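PDB 4EGS: ribose 5-phosphate isomerase RpiB from Thermoanaerobacter tengcongensis, which probably dephosphorylates protein phosphotyrosine through the low molecular weight phosphatase domain modelled here, its N-terminal part, and may also interconvert aldose and ketose sugars. Local coordinates for residues 36-41 with 103-108; 52-57 with 171-176; 90-95 with 161-166. All blocks are in the same frame, centred on the assembly; numbering follows the deposited sequence.

Overall arrangement
Three contacts tie together a four-stranded parallel sheet and its surroundings in the N-terminal phosphatase domain. Contacts 1 and 2 lie on opposite faces of strand 36-41, centres about 16 Å apart, and touch where V37 and F39 meet F55, E52 and L176. Contact 3 shares helix 159-179 with contact 2, about 12 Å away between centres, and I95 links them by packing on G53 and A57. The centres of contacts 1 and 3 are about 22 Å apart, their nearest atoms about 9 Å. Along the chain contact 1 interlocks with both others and contact 3 nests inside contact 2; helix 159-179 packs on helices 47-61 and 83-93, near the C41 to R47 loop.

Contact 1 (36-41 with 103-108); sequences RVLFVC and KSLREE
V40 and L105 meet through methyl groups alone, and no hydrogen bond runs between strand 36-41 and the loop 103-108. V40 CG2 lies 3.8 Å from L105 CD1, the two side chains crossing at about a right angle. The same L105 methyl also reaches L38, two residues back on the same face of the strand: L105 CD1 is 4.2 Å from L38 CD1, a looser approach at an oblique angle. One leucine branch therefore touches two residues of the strand, and L105 gives up about half of the 100 Å² buried between the segments.

Reach comes from the leucine. With CG anti to the backbone N of L105 (chi1 -165°), its branched end extends toward the strand while the loop backbone stays well back: V40 CA and L105 CA are 8.3 Å apart. V40 turns CG2 anti to its own carbonyl carbon, which leaves CG1 beside it and CG2 to do the touching.

L105 sits among polar residues of the loop. R106 lays one face of its guanidinium over the S104 carbonyl oxygen, 3.5 Å above the plane, and its NH1 forms a salt bridge with D109.

Strand 36-41 runs into C41, the predicted nucleophile, and the bicarbonate seen in this crystal sits in the C41 to R47 loop, the CX5R P-loop of this phosphatase family. V37 and F39 point to the opposite face, against helix 47-61. On the L105 face, the contact is bounded by L110 of helix 108-112, which touches L38 and L105, and by A71 of strand 67-72, while the strand itself lies between strands 67-72 and 115-118.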
ATOM      1  N   ARG A  36       1.489  -8.250   1.260  1.00 37.71           N
ATOM      2  CA  ARG A  36       2.492  -8.915   2.091  1.00 37.11           C
ATOM      3  C   ARG A  36       3.787  -8.125   2.282  1.00 36.24           C
ATOM      4  O   ARG A  36       4.360  -7.604   1.326  1.00 35.34           O
ATOM      5  CB  ARG A  36       2.814 -10.301   1.524  1.00 35.65           C
ATOM      6  CG  ARG A  36       4.167 -10.848   1.950  1.00 36.47           C
ATOM      7  CD  ARG A  36       4.087 -11.687   3.212  1.00 35.78           C
ATOM      8  NE  ARG A  36       4.361 -13.093   2.930  1.00 36.29           N
ATOM      9  CZ  ARG A  36       3.424 -14.022   2.783  1.00 35.85           C
ATOM     10  NH1 ARG A  36       2.144 -13.700   2.905  1.00 38.32           N
ATOM     11  NH2 ARG A  36       3.767 -15.277   2.522  1.00 31.05           N
ATOM     12  N   VAL A  37       4.237  -8.043   3.532  1.00 35.71           N
ATOM     13  CA  VAL A  37       5.577  -7.555   3.840  1.00 33.95           C
ATOM     14  C   VAL A  37       6.337  -8.615   4.642  1.00 31.84           C
ATOM     15  O   VAL A  37       5.798  -9.203   5.581  1.00 30.57           O
ATOM     16  CB  VAL A  37       5.553  -6.196   4.585  1.00 31.24           C
ATOM     17  CG1 VAL A  37       4.653  -6.259   5.806  1.00 32.56           C
ATOM     18  CG2 VAL A  37       6.964  -5.769   4.972  1.00 30.79           C
ATOM     19  N   LEU A  38       7.581  -8.871   4.250  1.00 31.86           N
ATOM     20  CA  LEU A  38       8.384  -9.917   4.874  1.00 31.86           C
ATOM     21  C   LEU A  38       9.509  -9.325   5.719  1.00 30.93           C
ATOM     22  O   LEU A  38      10.456  -8.750   5.186  1.00 31.39           O
ATOM     23  CB  LEU A  38       8.982 -10.824   3.797  1.00 33.26           C
ATOM     24  CG  LEU A  38       9.066 -12.334   4.035  1.00 34.24           C
ATOM     25  CD1 LEU A  38      10.148 -12.936   3.151  1.00 34.13           C
ATOM     26  CD2 LEU A  38       9.305 -12.683   5.498  1.00 32.49           C
ATOM     27  N   PHE A  39       9.407  -9.472   7.036  1.00 30.35           N
ATOM     28  CA  PHE A  39      10.471  -9.028   7.930  1.00 31.36           C
ATOM     29  C   PHE A  39      11.532 -10.116   8.067  1.00 33.03           C
ATOM     30  O   PHE A  39      11.208 -11.287   8.270  1.00 31.57           O
ATOM     31  CB  PHE A  39       9.912  -8.654   9.304  1.00 29.27           C
ATOM     32  CG  PHE A  39       8.961  -7.492   9.276  1.00 28.03           C
ATOM     33  CD1 PHE A  39       9.421  -6.208   9.037  1.00 26.97           C
ATOM     34  CD2 PHE A  39       7.607  -7.682   9.499  1.00 28.63           C
ATOM     35  CE1 PHE A  39       8.551  -5.136   9.015  1.00 28.96           C
ATOM     36  CE2 PHE A  39       6.731  -6.614   9.478  1.00 28.97           C
ATOM     37  CZ  PHE A  39       7.203  -5.340   9.236  1.00 29.79           C
ATOM     38  N   VAL A  40      12.799  -9.730   7.956  1.00 31.12           N
ATOM     39  CA  VAL A  40      13.885 -10.704   7.963  1.00 31.77           C
ATOM     40  C   VAL A  40      14.840 -10.544   9.142  1.00 31.29           C
ATOM     41  O   VAL A  40      15.409  -9.476   9.367  1.00 29.34           O
ATOM     42  CB  VAL A  40      14.672 -10.691   6.636  1.00 32.80           C
ATOM     43  CG1 VAL A  40      15.975 -11.465   6.775  1.00 32.55           C
ATOM     44  CG2 VAL A  40      13.825 -11.273   5.521  1.00 34.20           C
ATOM     45  N   CYS A  41      14.996 -11.632   9.888  1.00 32.96           N
ATOM     46  CA  CYS A  41      15.900 -11.693  11.025  1.00 32.23           C
ATOM     47  C   CYS A  41      17.074 -12.587  10.664  1.00 32.39           C
ATOM     48  O   CYS A  41      17.209 -13.016   9.518  1.00 32.36           O
ATOM     49  CB  CYS A  41      15.174 -12.307  12.217  1.00 30.77           C
ATOM     50  SG  CYS A  41      15.149 -11.306  13.697  1.00 32.83           S
ATOM     51  N   LYS A 103      11.027 -19.773  11.477  1.00 34.87           N
ATOM     52  CA  LYS A 103      11.078 -20.367  10.148  1.00 37.37           C
ATOM     53  C   LYS A 103      12.321 -19.883   9.411  1.00 38.21           C
ATOM     54  O   LYS A 103      12.607 -18.684   9.392  1.00 36.64           O
ATOM     55  CB  LYS A 103       9.837 -19.978   9.343  1.00 36.03           C
ATOM     56  CG  LYS A 103       8.539 -19.971  10.129  1.00 37.61           C
ATOM     57  CD  LYS A 103       7.949 -21.361  10.275  1.00 37.46           C
ATOM     58  CE  LYS A 103       6.607 -21.291  10.983  1.00 38.05           C
ATOM     59  NZ  LYS A 103       5.917 -22.608  11.028  1.00 41.59           N
ATOM     60  N   SER A 104      13.058 -20.811   8.807  1.00 36.76           N
ATOM     61  CA  SER A 104      14.203 -20.450   7.979  1.00 37.93           C
ATOM     62  C   SER A 104      13.709 -20.042   6.596  1.00 40.66           C
ATOM     63  O   SER A 104      12.803 -20.665   6.042  1.00 41.43           O
ATOM     64  CB  SER A 104      15.198 -21.610   7.881  1.00 38.52           C
ATOM     65  OG  SER A 104      16.340 -21.245   7.126  1.00 36.40           O
ATOM     66  N   LEU A 105      14.301 -18.985   6.050  1.00 41.95           N
ATOM     67  CA  LEU A 105      13.842 -18.411   4.792  1.00 38.61           C
ATOM     68  C   LEU A 105      14.071 -19.348   3.602  1.00 42.15           C
ATOM     69  O   LEU A 105      15.143 -19.941   3.455  1.00 40.09           O
ATOM     70  CB  LEU A 105      14.509 -17.051   4.556  1.00 35.98           C
ATOM     71  CG  LEU A 105      13.896 -16.139   3.491  1.00 40.74           C
ATOM     72  CD1 LEU A 105      13.855 -14.703   3.986  1.00 38.81           C
ATOM     73  CD2 LEU A 105      14.676 -16.228   2.191  1.00 42.31           C
ATOM     74  N   ARG A 106      13.045 -19.479   2.765  1.00 41.43           N
ATOM     75  CA  ARG A 106      13.101 -20.340   1.590  1.00 39.95           C
ATOM     76  C   ARG A 106      12.891 -19.504   0.333  1.00 40.45           C
ATOM     77  O   ARG A 106      13.242 -18.328   0.295  1.00 39.84           O
ATOM     78  CB  ARG A 106      12.019 -21.415   1.672  1.00 38.24           C
ATOM     79  CG  ARG A 106      11.779 -21.951   3.069  1.00 37.93           C
ATOM     80  CD  ARG A 106      10.365 -22.491   3.203  1.00 40.62           C
ATOM     81  NE  ARG A 106       9.936 -22.563   4.597  1.00 45.13           N
ATOM     82  CZ  ARG A 106       9.457 -21.531   5.284  1.00 44.05           C
ATOM     83  NH1 ARG A 106       9.353 -20.340   4.710  1.00 40.74           N
ATOM     84  NH2 ARG A 106       9.088 -21.685   6.549  1.00 42.30           N
ATOM     85  N   GLU A 107      12.310 -20.115  -0.694  1.00 42.11           N
ATOM     86  CA  GLU A 107      11.984 -19.385  -1.911  1.00 41.37           C
ATOM     87  C   GLU A 107      10.498 -19.042  -1.929  1.00 41.76           C
ATOM     88  O   GLU A 107      10.058 -18.170  -2.679  1.00 43.10           O
ATOM     89  CB  GLU A 107      12.357 -20.199  -3.150  1.00 42.55           C
ATOM     90  CG  GLU A 107      12.753 -19.344  -4.344  1.00 41.89           C
ATOM     91  CD  GLU A 107      12.758 -20.119  -5.646  1.00 40.84           C
ATOM     92  OE1 GLU A 107      13.437 -19.681  -6.599  1.00 40.51           O
ATOM     93  OE2 GLU A 107      12.076 -21.162  -5.721  1.00 39.83           O
ATOM     94  N   GLU A 108       9.734 -19.731  -1.087  1.00 42.18           N
ATOM     95  CA  GLU A 108       8.292 -19.530  -1.000  1.00 44.17           C
ATOM     96  C   GLU A 108       7.947 -18.149  -0.453  1.00 43.90           C
ATOM     97  O   GLU A 108       6.994 -17.512  -0.906  1.00 43.81           O
ATOM     98  CB  GLU A 108       7.666 -20.607  -0.108  1.00 47.62           C
ATOM     99  CG  GLU A 108       6.458 -21.306  -0.713  1.00 50.38           C
ATOM    100  CD  GLU A 108       5.922 -22.415   0.175  1.00 54.87           C
ATOM    101  OE1 GLU A 108       5.657 -23.520  -0.343  1.00 60.79           O
ATOM    102  OE2 GLU A 108       5.762 -22.179   1.392  1.00 54.23           O
TER

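Contact 2 (52-57 with 171-176); sequences EGIFNA and GLIDKL
I54 and I173 make the aliphatic part of this helix-to-helix contact, methyl against methyl: I54 CD1 is 3.6 Å from I173 CD1. I54 leaves helix 52-57 alongside the interface, and only its terminal CD1 swings in, whereas I173 starts out pointing toward the other helix. The two side chains cross at an oblique angle.

The aromatic part belongs to F55. Its CG is anti to the backbone N (chi1 175°), which drops the ring toward the sheet, beside I173 and L176. I173 CG2 comes to 3.8 Å from F55 CD1, and the isoleucine's CG1 lies almost as near the same ring atom. A turn further on, L176 CD1 is 3.9 Å from F55 CE1. Both aliphatic chains cross the phenylalanine at about a right angle. I173 touches I54 with CD1 and F55 with CG1 and CG2, so one isoleucine serves both neighbours.

The axes of the two segments pass 9.9 Å apart at a crossing angle of -48°. Here helix 47-61, which follows the phosphate-binding loop, and the last helix of this domain, 159-179, cover the same face of the parallel sheet, in the three-layer alpha/beta arrangement of low molecular weight phosphatases. F55 also lies on V37 of strand 36-41, and L176 on F39.

Polar groups of helix 52-57 are turned from the other helix toward strand 67-72: E52 OE2 hydrogen-bonds S70 OG, and N56 OD1 accepts from the backbone N of A68. Across the helices, D174 OD1 and K58 NZ make a long, weak ion pair.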
ATOM      1  N   GLU A  52       6.825  -8.099  12.992  1.00 28.21           N
ATOM      2  CA  GLU A  52       5.625  -8.666  12.391  1.00 27.45           C
ATOM      3  C   GLU A  52       4.421  -8.482  13.305  1.00 28.24           C
ATOM      4  O   GLU A  52       3.323  -8.160  12.848  1.00 29.88           O
ATOM      5  CB  GLU A  52       5.829 -10.154  12.113  1.00 27.42           C
ATOM      6  CG  GLU A  52       4.574 -10.896  11.701  1.00 27.94           C
ATOM      7  CD  GLU A  52       4.742 -12.398  11.776  1.00 31.03           C
ATOM      8  OE1 GLU A  52       3.789 -13.124  11.420  1.00 31.88           O
ATOM      9  OE2 GLU A  52       5.827 -12.854  12.195  1.00 32.72           O
ATOM     10  N   GLY A  53       4.640  -8.686  14.601  1.00 29.24           N
ATOM     11  CA  GLY A  53       3.576  -8.631  15.585  1.00 28.82           C
ATOM     12  C   GLY A  53       2.871  -7.292  15.684  1.00 28.93           C
ATOM     13  O   GLY A  53       1.652  -7.218  15.528  1.00 29.61           O
ATOM     14  N   ILE A  54       3.629  -6.231  15.943  1.00 29.93           N
ATOM     15  CA  ILE A  54       3.025  -4.916  16.139  1.00 30.96           C
ATOM     16  C   ILE A  54       2.579  -4.268  14.826  1.00 29.88           C
ATOM     17  O   ILE A  54       1.698  -3.410  14.826  1.00 30.66           O
ATOM     18  CB  ILE A  54       3.939  -3.957  16.949  1.00 31.69           C
ATOM     19  CG1 ILE A  54       4.685  -2.983  16.032  1.00 29.40           C
ATOM     20  CG2 ILE A  54       4.900  -4.745  17.829  1.00 31.01           C
ATOM     21  CD1 ILE A  54       5.929  -3.561  15.406  1.00 31.37           C
ATOM     22  N   PHE A  55       3.181  -4.682  13.712  1.00 29.69           N
ATOM     23  CA  PHE A  55       2.756  -4.199  12.400  1.00 30.56           C
ATOM     24  C   PHE A  55       1.312  -4.602  12.153  1.00 30.97           C
ATOM     25  O   PHE A  55       0.478  -3.769  11.803  1.00 31.38           O
ATOM     26  CB  PHE A  55       3.646  -4.752  11.284  1.00 29.32           C
ATOM     27  CG  PHE A  55       3.185  -4.377   9.896  1.00 29.98           C
ATOM     28  CD1 PHE A  55       3.620  -3.205   9.299  1.00 29.94           C
ATOM     29  CD2 PHE A  55       2.319  -5.199   9.190  1.00 30.93           C
ATOM     30  CE1 PHE A  55       3.200  -2.861   8.026  1.00 29.76           C
ATOM     31  CE2 PHE A  55       1.895  -4.860   7.920  1.00 31.93           C
ATOM     32  CZ  PHE A  55       2.336  -3.690   7.337  1.00 32.86           C
ATOM     33  N   ASN A  56       1.031  -5.890  12.329  1.00 30.38           N
ATOM     34  CA  ASN A  56      -0.322  -6.404  12.177  1.00 29.73           C
ATOM     35  C   ASN A  56      -1.283  -5.731  13.143  1.00 31.90           C
ATOM     36  O   ASN A  56      -2.368  -5.314  12.749  1.00 34.11           O
ATOM     37  CB  ASN A  56      -0.354  -7.924  12.358  1.00 31.00           C
ATOM     38  CG  ASN A  56       0.276  -8.661  11.193  1.00 30.52           C
ATOM     39  OD1 ASN A  56       0.295  -8.163  10.067  1.00 31.17           O
ATOM     40  ND2 ASN A  56       0.794  -9.856  11.456  1.00 29.53           N
ATOM     41  N   ALA A  57      -0.870  -5.609  14.402  1.00 32.30           N
ATOM     42  CA  ALA A  57      -1.679  -4.944  15.420  1.00 31.71           C
ATOM     43  C   ALA A  57      -2.013  -3.509  15.020  1.00 30.06           C
ATOM     44  O   ALA A  57      -3.097  -3.009  15.318  1.00 30.17           O
ATOM     45  CB  ALA A  57      -0.972  -4.971  16.765  1.00 28.63           C
ATOM     46  N   GLY A 171       7.999   2.642  16.109  1.00 34.36           N
ATOM     47  CA  GLY A 171       8.163   3.937  15.474  1.00 35.74           C
ATOM     48  C   GLY A 171       8.460   3.806  13.993  1.00 32.76           C
ATOM     49  O   GLY A 171       7.940   4.566  13.177  1.00 33.83           O
ATOM     50  N   LEU A 172       9.298   2.834  13.648  1.00 30.55           N
ATOM     51  CA  LEU A 172       9.663   2.592  12.257  1.00 30.68           C
ATOM     52  C   LEU A 172       8.486   2.052  11.454  1.00 32.09           C
ATOM     53  O   LEU A 172       8.304   2.407  10.289  1.00 32.98           O
ATOM     54  CB  LEU A 172      10.838   1.616  12.174  1.00 30.88           C
ATOM     55  CG  LEU A 172      12.186   2.094  12.712  1.00 29.36           C
ATOM     56  CD1 LEU A 172      13.187   0.955  12.684  1.00 29.52           C
ATOM     57  CD2 LEU A 172      12.697   3.285  11.918  1.00 29.76           C
ATOM     58  N   ILE A 173       7.692   1.186  12.076  1.00 31.25           N
ATOM     59  CA  ILE A 173       6.531   0.605  11.410  1.00 30.30           C
ATOM     60  C   ILE A 173       5.443   1.663  11.182  1.00 33.15           C
ATOM     61  O   ILE A 173       4.684   1.591  10.211  1.00 34.04           O
ATOM     62  CB  ILE A 173       6.006  -0.651  12.160  1.00 30.36           C
ATOM     63  CG1 ILE A 173       6.600  -1.922  11.545  1.00 33.17           C
ATOM     64  CG2 ILE A 173       4.495  -0.746  12.109  1.00 29.20           C
ATOM     65  CD1 ILE A 173       7.678  -2.577  12.378  1.00 29.14           C
ATOM     66  N   ASP A 174       5.392   2.659  12.064  1.00 34.45           N
ATOM     67  CA  ASP A 174       4.514   3.811  11.866  1.00 33.49           C
ATOM     68  C   ASP A 174       4.825   4.508  10.543  1.00 32.62           C
ATOM     69  O   ASP A 174       3.918   4.840   9.778  1.00 34.61           O
ATOM     70  CB  ASP A 174       4.647   4.808  13.022  1.00 35.54           C
ATOM     71  CG  ASP A 174       3.767   4.454  14.205  1.00 35.18           C
ATOM     72  OD1 ASP A 174       2.820   3.659  14.029  1.00 36.71           O
ATOM     73  OD2 ASP A 174       4.014   4.981  15.311  1.00 35.42           O
ATOM     74  N   LYS A 175       6.111   4.723  10.278  1.00 30.78           N
ATOM     75  CA  LYS A 175       6.545   5.325   9.023  1.00 32.29           C
ATOM     76  C   LYS A 175       6.294   4.369   7.864  1.00 32.94           C
ATOM     77  O   LYS A 175       5.939   4.790   6.763  1.00 31.55           O
ATOM     78  CB  LYS A 175       8.033   5.681   9.076  1.00 30.53           C
ATOM     79  CG  LYS A 175       8.442   6.547  10.253  1.00 31.25           C
ATOM     80  CD  LYS A 175       9.842   7.109  10.046  1.00 32.53           C
ATOM     81  CE  LYS A 175      10.447   7.603  11.352  1.00 34.04           C
ATOM     82  NZ  LYS A 175       9.563   8.569  12.061  1.00 35.70           N
ATOM     83  N   LEU A 176       6.490   3.080   8.127  1.00 32.88           N
ATOM     84  CA  LEU A 176       6.302   2.034   7.129  1.00 32.20           C
ATOM     85  C   LEU A 176       4.869   2.041   6.610  1.00 31.72           C
ATOM     86  O   LEU A 176       4.634   2.076   5.404  1.00 32.36           O
ATOM     87  CB  LEU A 176       6.610   0.667   7.746  1.00 30.68           C
ATOM     88  CG  LEU A 176       7.312  -0.408   6.913  1.00 30.45           C
ATOM     89  CD1 LEU A 176       6.941  -1.794   7.426  1.00 28.59           C
ATOM     90  CD2 LEU A 176       7.009  -0.279   5.430  1.00 30.74           C
TER

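Contact 3 (90-95 with 161-166); sequences KKEYGI and VYKKTA
E92 meets K163 at the solvent side of the contact, where the two side chains cross at about a right angle. The first torsion of E92 sends CG toward helix 161-166, and the bend at chi2 (-56°) then turns the carboxylate outward, level with K163 CE, which lies 3.6 Å from E92 OE2. The lysine runs out extended and then folds at its third and fourth torsions, leaving NZ 4.6 Å from E92 OE2, beyond a salt bridge. A water spans the gap: it donates to E92 OE2 at 2.9 Å and accepts, weakly, from K163 NZ at 3.2 Å. K163 NZ also has a long, weak ion pair with E160 in its own helix.

Y93, next along, carries the apolar half. Its ring presents an edge to the helix, with A166 CB near the ring plane, 3.6 Å from Y93 CE1. Above one face, offset toward the rim, is E92 CB. Y93 OH comes to 3.3 Å from A166 O; that carbonyl accepts from S170 OG. Shortened to an alanine, Y93 would lose its ring, and A166 CB would probably face a gap between the two helices.

At G94 the backbone takes a positive phi (76°) and leaves the helical conformation, and I95 turns back to pack on A57 of helix 47-61. Through E92 and Y93, helix 83-93 is laid against the start of the last helix of this domain, 159-179, with A166 also touching M50 of helix 47-61.

The apolar contact is the tyrosine edge on the alanine methyl; the charged pair is linked through one water, whose bond from K163 NZ is weak, and its attraction is probably indirect and screened on the solvent side.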
ATOM      1  N   LYS A  90       3.583  -8.047  25.037  1.00 31.96           N
ATOM      2  CA  LYS A  90       2.320  -8.308  25.716  1.00 32.63           C
ATOM      3  C   LYS A  90       2.014  -7.156  26.677  1.00 34.10           C
ATOM      4  O   LYS A  90       0.914  -6.598  26.671  1.00 33.97           O
ATOM      5  CB  LYS A  90       2.404  -9.646  26.467  1.00 32.92           C
ATOM      6  CG  LYS A  90       1.089 -10.394  26.650  1.00 34.96           C
ATOM      7  CD  LYS A  90       0.610 -10.972  25.352  1.00 37.22           C
ATOM      8  CE  LYS A  90      -0.300 -12.140  25.576  1.00 38.36           C
ATOM      9  NZ  LYS A  90      -1.499 -11.656  26.292  1.00 39.12           N
ATOM     10  N   LYS A  91       3.007  -6.787  27.482  1.00 33.43           N
ATOM     11  CA  LYS A  91       2.839  -5.740  28.484  1.00 33.71           C
ATOM     12  C   LYS A  91       2.687  -4.368  27.837  1.00 36.12           C
ATOM     13  O   LYS A  91       1.763  -3.618  28.153  1.00 35.22           O
ATOM     14  CB  LYS A  91       4.020  -5.726  29.463  1.00 32.96           C
ATOM     15  CG  LYS A  91       4.209  -7.021  30.236  1.00 35.29           C
ATOM     16  CD  LYS A  91       5.093  -6.832  31.460  1.00 36.63           C
ATOM     17  CE  LYS A  91       6.500  -6.403  31.080  1.00 33.63           C
ATOM     18  NZ  LYS A  91       7.221  -7.461  30.324  1.00 34.14           N
ATOM     19  N   GLU A  92       3.591  -4.052  26.917  1.00 35.05           N
ATOM     20  CA  GLU A  92       3.661  -2.705  26.361  1.00 36.46           C
ATOM     21  C   GLU A  92       2.585  -2.396  25.322  1.00 36.94           C
ATOM     22  O   GLU A  92       1.994  -1.317  25.347  1.00 41.42           O
ATOM     23  CB  GLU A  92       5.051  -2.425  25.778  1.00 35.86           C
ATOM     24  CG  GLU A  92       6.205  -2.659  26.746  1.00 37.19           C
ATOM     25  CD  GLU A  92       6.080  -1.862  28.027  1.00 36.55           C
ATOM     26  OE1 GLU A  92       5.679  -0.681  27.963  1.00 37.96           O
ATOM     27  OE2 GLU A  92       6.382  -2.422  29.102  1.00 36.93           O
ATOM     28  N   TYR A  93       2.328  -3.331  24.412  1.00 35.62           N
ATOM     29  CA  TYR A  93       1.438  -3.051  23.286  1.00 37.63           C
ATOM     30  C   TYR A  93       0.181  -3.919  23.239  1.00 38.03           C
ATOM     31  O   TYR A  93      -0.709  -3.684  22.423  1.00 37.34           O
ATOM     32  CB  TYR A  93       2.207  -3.153  21.967  1.00 37.03           C
ATOM     33  CG  TYR A  93       3.464  -2.312  21.940  1.00 38.18           C
ATOM     34  CD1 TYR A  93       4.719  -2.901  22.017  1.00 36.52           C
ATOM     35  CD2 TYR A  93       3.394  -0.928  21.854  1.00 37.05           C
ATOM     36  CE1 TYR A  93       5.870  -2.137  21.998  1.00 35.50           C
ATOM     37  CE2 TYR A  93       4.540  -0.154  21.835  1.00 37.66           C
ATOM     38  CZ  TYR A  93       5.774  -0.764  21.907  1.00 35.38           C
ATOM     39  OH  TYR A  93       6.920  -0.001  21.889  1.00 35.16           O
ATOM     40  N   GLY A  94       0.109  -4.919  24.109  1.00 37.49           N
ATOM     41  CA  GLY A  94      -1.070  -5.765  24.189  1.00 37.45           C
ATOM     42  C   GLY A  94      -1.185  -6.785  23.070  1.00 38.49           C
ATOM     43  O   GLY A  94      -2.238  -7.398  22.889  1.00 36.06           O
ATOM     44  N   ILE A  95      -0.107  -6.966  22.313  1.00 38.45           N
ATOM     45  CA  ILE A  95      -0.075  -7.996  21.280  1.00 36.64           C
ATOM     46  C   ILE A  95       0.575  -9.258  21.843  1.00 33.93           C
ATOM     47  O   ILE A  95       1.358  -9.190  22.790  1.00 34.76           O
ATOM     48  CB  ILE A  95       0.657  -7.516  20.007  1.00 33.99           C
ATOM     49  CG1 ILE A  95       0.177  -8.302  18.786  1.00 34.85           C
ATOM     50  CG2 ILE A  95       2.157  -7.632  20.169  1.00 31.14           C
ATOM     51  CD1 ILE A  95      -1.322  -8.234  18.575  1.00 35.95           C
ATOM     52  N   VAL A 161      16.163  -3.456  27.125  1.00 34.12           N
ATOM     53  CA  VAL A 161      16.720  -3.501  25.780  1.00 34.24           C
ATOM     54  C   VAL A 161      15.672  -4.017  24.802  1.00 30.86           C
ATOM     55  O   VAL A 161      15.525  -3.487  23.701  1.00 30.89           O
ATOM     56  CB  VAL A 161      17.966  -4.399  25.714  1.00 32.53           C
ATOM     57  CG1 VAL A 161      18.632  -4.289  24.351  1.00 30.90           C
ATOM     58  CG2 VAL A 161      18.942  -4.028  26.812  1.00 32.52           C
ATOM     59  N   TYR A 162      14.948  -5.056  25.211  1.00 32.62           N
ATOM     60  CA  TYR A 162      13.821  -5.561  24.437  1.00 30.96           C
ATOM     61  C   TYR A 162      12.770  -4.471  24.307  1.00 31.32           C
ATOM     62  O   TYR A 162      12.111  -4.345  23.276  1.00 32.80           O
ATOM     63  CB  TYR A 162      13.203  -6.786  25.113  1.00 29.63           C
ATOM     64  CG  TYR A 162      13.842  -8.105  24.739  1.00 30.83           C
ATOM     65  CD1 TYR A 162      14.908  -8.614  25.465  1.00 30.55           C
ATOM     66  CD2 TYR A 162      13.368  -8.845  23.662  1.00 30.63           C
ATOM     67  CE1 TYR A 162      15.488  -9.822  25.129  1.00 30.48           C
ATOM     68  CE2 TYR A 162      13.942 -10.052  23.317  1.00 30.13           C
ATOM     69  CZ  TYR A 162      15.002 -10.536  24.052  1.00 30.29           C
ATOM     70  OH  TYR A 162      15.577 -11.738  23.711  1.00 32.97           O
ATOM     71  N   LYS A 163      12.622  -3.684  25.367  1.00 33.49           N
ATOM     72  CA  LYS A 163      11.658  -2.593  25.392  1.00 33.16           C
ATOM     73  C   LYS A 163      12.057  -1.499  24.414  1.00 33.17           C
ATOM     74  O   LYS A 163      11.227  -1.004  23.653  1.00 32.41           O
ATOM     75  CB  LYS A 163      11.541  -2.022  26.806  1.00 34.05           C
ATOM     76  CG  LYS A 163      10.429  -1.000  26.980  1.00 36.11           C
ATOM     77  CD  LYS A 163      10.382  -0.443  28.400  1.00 37.23           C
ATOM     78  CE  LYS A 163       9.857  -1.464  29.407  1.00 38.57           C
ATOM     79  NZ  LYS A 163      10.886  -2.442  29.869  1.00 37.79           N
ATOM     80  N   LYS A 164      13.333  -1.130  24.438  1.00 32.98           N
ATOM     81  CA  LYS A 164      13.867  -0.103  23.550  1.00 32.67           C
ATOM     82  C   LYS A 164      13.769  -0.532  22.088  1.00 31.81           C
ATOM     83  O   LYS A 164      13.463   0.278  21.212  1.00 35.00           O
ATOM     84  CB  LYS A 164      15.320   0.208  23.920  1.00 33.83           C
ATOM     85  CG  LYS A 164      16.005   1.218  23.011  1.00 35.45           C
ATOM     86  CD  LYS A 164      15.377   2.595  23.138  1.00 33.36           C
ATOM     87  CE  LYS A 164      15.525   3.145  24.547  1.00 34.68           C
ATOM     88  NZ  LYS A 164      16.949   3.391  24.906  1.00 34.56           N
ATOM     89  N   THR A 165      14.028  -1.812  21.833  1.00 30.96           N
ATOM     90  CA  THR A 165      13.935  -2.367  20.486  1.00 29.87           C
ATOM     91  C   THR A 165      12.484  -2.379  20.005  1.00 32.07           C
ATOM     92  O   THR A 165      12.203  -2.129  18.830  1.00 31.33           O
ATOM     93  CB  THR A 165      14.561  -3.784  20.417  1.00 31.33           C
ATOM     94  OG1 THR A 165      15.833  -3.711  19.763  1.00 37.04           O
ATOM     95  CG2 THR A 165      13.672  -4.756  19.655  1.00 28.07           C
ATOM     96  N   ALA A 166      11.566  -2.646  20.928  1.00 32.12           N
ATOM     97  CA  ALA A 166      10.141  -2.630  20.622  1.00 31.02           C
ATOM     98  C   ALA A 166       9.650  -1.230  20.250  1.00 30.90           C
ATOM     99  O   ALA A 166       8.822  -1.074  19.353  1.00 32.93           O
ATOM    100  CB  ALA A 166       9.338  -3.192  21.791  1.00 29.32           C
TER
HETATM  101  O   HOH W   1       8.446  -4.417  29.389  1.00 32.72           O